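Hypothetical protein yiiM (PDB 1O65) is of unknown function but, as a MOSC-domain protein, may bind molybdenum and act as an oxidoreductase on nitrogenous compounds. Local coordinates at residues A[84-96]-A[135-148]. Sequence-based numbering, arbitrary orientation.
Sequences FPEQAELFVAPAF and LNYHFDISDIAQLM
Phe139 puts its ring among Phe91, Phe96 and Ala95, the tight part of the contact, where the three phenylalanines form an aromatic cluster. CZ of Phe139 lies over the centre of one Phe96 face, 3.6 Å above the plane, with the two rings inclined at 43°. The Phe91 and Phe139 planes are 4° apart but slid past each other, centroids at 5.2 Å, so the rings barely overlap. Ala95 CB meets the Phe139 edge, 3.4 Å from CE1. Met148 SD lies obliquely beside Phe96 in a Met-aromatic contact, 4.5 Å from the ring centroid, and the bend at chi3 (58°) turns CE back to 3.7 Å from Phe96 CD1. Within the MOSC domain, this packing joins the loop between helix 75-83 and strand 100-102 to helices 134-138 and 144-151; Trp80 also meets the Phe91 and Phe96 rings. A leucine in place of Phe96 would probably deprive Met148 SD of its aromatic partner and Phe139 of the flat surface beneath CZ. Further along, Ile141 CD1 makes a CH-pi contact over one Phe84 face, 3.8 Å from the centroid, while Leu147 CD2 reaches that ring's edge. The Gln87, Leu90 and His138 side is looser and includes polar groups: Gln87 NE2 stays 3.6 Å from Phe139 O without a hydrogen bond, and Leu90 CD1 sits against the same oxygen. His138, though exposed as a residue, brings CE1 to 3.5 Å from Ala95 O, and its ND1, over the Phe139 face, is buried without a partner.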
loop_
_atom_site.group_PDB
_atom_site.type_symbol
_atom_site.label_atom_id
_atom_site.label_comp_id
_atom_site.label_asym_id
_atom_site.label_seq_id
_atom_site.Cartn_x
_atom_site.Cartn_y
_atom_site.Cartn_z
ATOM N N PHE A 84 -17.659 -12.822 -0.800
ATOM C CA PHE A 84 -18.423 -12.895 0.439
ATOM C C PHE A 84 -19.696 -12.069 0.335
ATOM O O PHE A 84 -19.863 -11.061 1.024
ATOM C CB PHE A 84 -17.581 -12.432 1.631
ATOM C CG PHE A 84 -16.314 -13.196 1.879
ATOM C CD1 PHE A 84 -16.348 -14.522 2.267
ATOM C CD2 PHE A 84 -15.075 -12.604 1.677
ATOM C CE1 PHE A 84 -15.182 -15.236 2.480
ATOM C CE2 PHE A 84 -13.906 -13.299 1.891
ATOM C CZ PHE A 84 -13.955 -14.624 2.293
ATOM N N PRO A 85 -20.625 -12.495 -0.523
ATOM C CA PRO A 85 -21.891 -11.796 -0.723
ATOM C C PRO A 85 -22.678 -11.584 0.550
ATOM O O PRO A 85 -23.259 -10.511 0.720
ATOM C CB PRO A 85 -22.639 -12.653 -1.727
ATOM C CG PRO A 85 -22.138 -14.034 -1.488
ATOM C CD PRO A 85 -20.704 -13.891 -1.043
ATOM N N GLU A 86 -22.678 -12.527 1.483
ATOM C CA GLU A 86 -23.340 -12.432 2.768
ATOM C C GLU A 86 -22.944 -11.184 3.554
ATOM O O GLU A 86 -23.707 -10.759 4.426
ATOM C CB GLU A 86 -23.006 -13.645 3.646
ATOM C CG GLU A 86 -24.122 -14.598 3.938
ATOM C CD GLU A 86 -24.357 -15.679 2.908
ATOM O OE1 GLU A 86 -23.401 -16.317 2.416
ATOM O OE2 GLU A 86 -25.545 -15.913 2.579
ATOM N N GLN A 87 -21.714 -10.702 3.391
ATOM C CA GLN A 87 -21.286 -9.487 4.069
ATOM C C GLN A 87 -20.734 -8.438 3.112
ATOM O O GLN A 87 -19.839 -7.674 3.460
ATOM C CB GLN A 87 -20.288 -9.787 5.183
ATOM C CG GLN A 87 -19.151 -10.719 4.749
ATOM C CD GLN A 87 -19.085 -11.872 5.748
ATOM O OE1 GLN A 87 -19.555 -13.038 5.322
ATOM N NE2 GLN A 87 -18.662 -11.663 6.886
ATOM N N ALA A 88 -21.384 -8.278 1.974
ATOM C CA ALA A 88 -21.037 -7.328 0.942
ATOM C C ALA A 88 -21.081 -5.870 1.381
ATOM O O ALA A 88 -20.347 -5.065 0.792
ATOM C CB ALA A 88 -21.951 -7.517 -0.272
ATOM N N GLU A 89 -21.869 -5.510 2.400
ATOM C CA GLU A 89 -21.956 -4.150 2.869
ATOM C C GLU A 89 -20.652 -3.708 3.538
ATOM O O GLU A 89 -20.436 -2.508 3.674
ATOM C CB GLU A 89 -23.034 -3.861 3.916
ATOM C CG GLU A 89 -24.112 -4.841 4.171
ATOM C CD GLU A 89 -23.646 -6.114 4.858
ATOM O OE1 GLU A 89 -23.416 -6.040 6.084
ATOM O OE2 GLU A 89 -23.550 -7.133 4.153
ATOM N N LEU A 90 -19.902 -4.666 4.071
ATOM C CA LEU A 90 -18.653 -4.351 4.734
ATOM C C LEU A 90 -17.567 -3.958 3.738
ATOM O O LEU A 90 -16.646 -3.244 4.109
ATOM C CB LEU A 90 -18.118 -5.561 5.521
ATOM C CG LEU A 90 -19.027 -6.126 6.607
ATOM C CD1 LEU A 90 -18.408 -7.405 7.162
ATOM C CD2 LEU A 90 -19.305 -5.089 7.688
ATOM N N PHE A 91 -17.687 -4.411 2.498
ATOM C CA PHE A 91 -16.635 -4.151 1.528
ATOM C C PHE A 91 -16.808 -2.844 0.802
ATOM O O PHE A 91 -17.085 -2.802 -0.403
ATOM C CB PHE A 91 -16.463 -5.374 0.609
ATOM C CG PHE A 91 -16.034 -6.585 1.418
ATOM C CD1 PHE A 91 -14.713 -6.786 1.762
ATOM C CD2 PHE A 91 -16.988 -7.490 1.879
ATOM C CE1 PHE A 91 -14.325 -7.883 2.516
ATOM C CE2 PHE A 91 -16.599 -8.591 2.627
ATOM C CZ PHE A 91 -15.271 -8.791 2.958
ATOM N N VAL A 92 -16.617 -1.734 1.527
ATOM C CA VAL A 92 -16.689 -0.390 1.006
ATOM C C VAL A 92 -15.557 0.435 1.638
ATOM O O VAL A 92 -15.157 0.137 2.769
ATOM C CB VAL A 92 -18.023 0.320 1.249
ATOM C CG1 VAL A 92 -19.192 -0.365 0.559
ATOM C CG2 VAL A 92 -18.372 0.410 2.733
ATOM N N ALA A 93 -14.951 1.337 0.888
ATOM C CA ALA A 93 -13.879 2.173 1.439
ATOM C C ALA A 93 -14.418 2.899 2.669
ATOM O O ALA A 93 -15.591 3.276 2.677
ATOM C CB ALA A 93 -13.456 3.148 0.343
ATOM N N PRO A 94 -13.645 3.060 3.729
ATOM C CA PRO A 94 -12.278 2.572 3.791
ATOM C C PRO A 94 -12.128 1.389 4.725
ATOM O O PRO A 94 -11.246 1.359 5.603
ATOM C CB PRO A 94 -11.552 3.797 4.357
ATOM C CG PRO A 94 -12.535 4.295 5.388
ATOM C CD PRO A 94 -13.888 4.083 4.783
ATOM N N ALA A 95 -12.879 0.316 4.464
ATOM C CA ALA A 95 -12.860 -0.858 5.316
ATOM C C ALA A 95 -11.464 -1.411 5.552
ATOM O O ALA A 95 -11.186 -1.973 6.610
ATOM C CB ALA A 95 -13.749 -1.961 4.763
ATOM N N PHE A 96 -10.557 -1.289 4.586
ATOM C CA PHE A 96 -9.207 -1.826 4.778
ATOM C C PHE A 96 -8.275 -0.860 5.474
ATOM O O PHE A 96 -7.077 -1.158 5.547
ATOM C CB PHE A 96 -8.628 -2.297 3.427
ATOM C CG PHE A 96 -9.165 -3.652 3.028
ATOM C CD1 PHE A 96 -8.570 -4.814 3.484
ATOM C CD2 PHE A 96 -10.295 -3.758 2.236
ATOM C CE1 PHE A 96 -9.077 -6.053 3.137
ATOM C CE2 PHE A 96 -10.813 -4.994 1.882
ATOM C CZ PHE A 96 -10.204 -6.143 2.331
ATOM N N LEU A 135 -7.197 -7.501 10.685
ATOM C CA LEU A 135 -8.190 -7.562 9.634
ATOM C C LEU A 135 -9.158 -8.726 9.823
ATOM O O LEU A 135 -10.354 -8.595 9.536
ATOM C CB LEU A 135 -7.487 -7.656 8.288
ATOM C CG LEU A 135 -7.232 -6.403 7.455
ATOM C CD1 LEU A 135 -7.092 -5.117 8.273
ATOM C CD2 LEU A 135 -5.916 -6.621 6.667
ATOM N N ASN A 136 -8.694 -9.899 10.240
ATOM C CA ASN A 136 -9.539 -11.056 10.443
ATOM C C ASN A 136 -10.677 -10.820 11.432
ATOM O O ASN A 136 -11.710 -11.476 11.292
ATOM C CB ASN A 136 -8.735 -12.280 10.885
ATOM C CG ASN A 136 -7.742 -12.714 9.825
ATOM O OD1 ASN A 136 -7.987 -12.513 8.636
ATOM N ND2 ASN A 136 -6.633 -13.282 10.253
ATOM N N TYR A 137 -10.498 -9.946 12.406
ATOM C CA TYR A 137 -11.517 -9.620 13.374
ATOM C C TYR A 137 -12.329 -8.396 12.952
ATOM O O TYR A 137 -13.437 -8.189 13.444
ATOM C CB TYR A 137 -10.916 -9.367 14.765
ATOM C CG TYR A 137 -9.944 -10.428 15.236
ATOM C CD1 TYR A 137 -10.204 -11.777 15.032
ATOM C CD2 TYR A 137 -8.769 -10.088 15.894
ATOM C CE1 TYR A 137 -9.319 -12.751 15.445
ATOM C CE2 TYR A 137 -7.885 -11.058 16.326
ATOM C CZ TYR A 137 -8.161 -12.384 16.090
ATOM O OH TYR A 137 -7.280 -13.357 16.511
ATOM N N HIS A 138 -11.808 -7.596 12.031
ATOM C CA HIS A 138 -12.521 -6.396 11.595
ATOM C C HIS A 138 -13.641 -6.723 10.623
ATOM O O HIS A 138 -14.722 -6.134 10.652
ATOM C CB HIS A 138 -11.539 -5.395 10.990
ATOM C CG HIS A 138 -12.173 -4.092 10.610
ATOM N ND1 HIS A 138 -12.800 -3.893 9.404
ATOM C CD2 HIS A 138 -12.274 -2.926 11.288
ATOM C CE1 HIS A 138 -13.257 -2.662 9.342
ATOM N NE2 HIS A 138 -12.951 -2.049 10.476
ATOM N N PHE A 139 -13.404 -7.681 9.739
ATOM C CA PHE A 139 -14.408 -8.101 8.769
ATOM C C PHE A 139 -15.162 -9.333 9.255
ATOM O O PHE A 139 -16.062 -9.845 8.598
ATOM C CB PHE A 139 -13.737 -8.452 7.435
ATOM C CG PHE A 139 -13.134 -7.261 6.749
ATOM C CD1 PHE A 139 -13.964 -6.348 6.118
ATOM C CD2 PHE A 139 -11.770 -7.054 6.729
ATOM C CE1 PHE A 139 -13.433 -5.246 5.483
ATOM C CE2 PHE A 139 -11.229 -5.961 6.083
ATOM C CZ PHE A 139 -12.062 -5.056 5.460
ATOM N N ASP A 140 -14.671 -9.902 10.357
ATOM C CA ASP A 140 -15.226 -11.100 10.948
ATOM C C ASP A 140 -15.109 -12.275 9.977
ATOM O O ASP A 140 -16.004 -13.100 9.827
ATOM C CB ASP A 140 -16.691 -10.914 11.351
ATOM C CG ASP A 140 -16.994 -11.752 12.592
ATOM O OD1 ASP A 140 -16.551 -11.284 13.666
ATOM O OD2 ASP A 140 -17.621 -12.814 12.475
ATOM N N ILE A 141 -14.030 -12.259 9.218
ATOM C CA ILE A 141 -13.687 -13.310 8.265
ATOM C C ILE A 141 -12.328 -13.828 8.765
ATOM O O ILE A 141 -11.306 -13.144 8.691
ATOM C CB ILE A 141 -13.607 -12.812 6.826
ATOM C CG1 ILE A 141 -15.010 -12.424 6.313
ATOM C CG2 ILE A 141 -13.039 -13.903 5.911
ATOM C CD1 ILE A 141 -14.993 -11.587 5.047
ATOM N N SER A 142 -12.373 -15.023 9.328
ATOM C CA SER A 142 -11.241 -15.657 9.958
ATOM C C SER A 142 -9.953 -15.683 9.168
ATOM O O SER A 142 -8.883 -15.630 9.803
ATOM C CB SER A 142 -11.617 -17.069 10.427
ATOM O OG SER A 142 -11.647 -17.972 9.332
ATOM N N ASP A 143 -9.989 -15.806 7.850
ATOM C CA ASP A 143 -8.781 -15.855 7.053
ATOM C C ASP A 143 -8.649 -14.746 6.023
ATOM O O ASP A 143 -7.969 -14.967 5.016
ATOM C CB ASP A 143 -8.715 -17.226 6.341
ATOM C CG ASP A 143 -9.874 -17.404 5.372
ATOM O OD1 ASP A 143 -10.905 -16.724 5.559
ATOM O OD2 ASP A 143 -9.760 -18.210 4.424
ATOM N N ILE A 144 -9.203 -13.559 6.253
ATOM C CA ILE A 144 -9.118 -12.481 5.261
ATOM C C ILE A 144 -7.676 -12.053 5.063
ATOM O O ILE A 144 -7.234 -11.905 3.904
ATOM C CB ILE A 144 -10.050 -11.315 5.557
ATOM C CG1 ILE A 144 -10.120 -10.286 4.422
ATOM C CG2 ILE A 144 -9.647 -10.564 6.830
ATOM C CD1 ILE A 144 -10.946 -10.677 3.234
ATOM N N ALA A 145 -6.866 -11.980 6.124
ATOM C CA ALA A 145 -5.457 -11.589 5.923
ATOM C C ALA A 145 -4.740 -12.604 5.040
ATOM O O ALA A 145 -3.994 -12.235 4.110
ATOM C CB ALA A 145 -4.749 -11.296 7.215
ATOM N N GLN A 146 -4.981 -13.894 5.243
ATOM C CA GLN A 146 -4.362 -14.900 4.365
ATOM C C GLN A 146 -4.844 -14.672 2.936
ATOM O O GLN A 146 -4.086 -14.644 1.972
ATOM C CB GLN A 146 -4.679 -16.306 4.860
ATOM C CG GLN A 146 -4.027 -17.422 4.052
ATOM C CD GLN A 146 -2.544 -17.543 4.359
ATOM O OE1 GLN A 146 -2.186 -17.941 5.477
ATOM N NE2 GLN A 146 -1.658 -17.203 3.428
ATOM N N LEU A 147 -6.130 -14.508 2.737
ATOM C CA LEU A 147 -6.741 -14.256 1.437
ATOM C C LEU A 147 -6.101 -13.047 0.773
ATOM O O LEU A 147 -5.634 -13.176 -0.358
ATOM C CB LEU A 147 -8.250 -14.127 1.609
ATOM C CG LEU A 147 -9.186 -15.242 1.192
ATOM C CD1 LEU A 147 -8.570 -16.636 1.112
ATOM C CD2 LEU A 147 -10.371 -15.294 2.180
ATOM N N MET A 148 -6.025 -11.880 1.424
ATOM C CA MET A 148 -5.382 -10.728 0.791
ATOM C C MET A 148 -3.972 -11.063 0.313
ATOM O O MET A 148 -3.619 -10.804 -0.843
ATOM C CB MET A 148 -5.258 -9.502 1.679
ATOM C CG MET A 148 -6.496 -9.004 2.361
ATOM S SD MET A 148 -6.159 -7.635 3.463
ATOM C CE MET A 148 -5.412 -6.441 2.356
#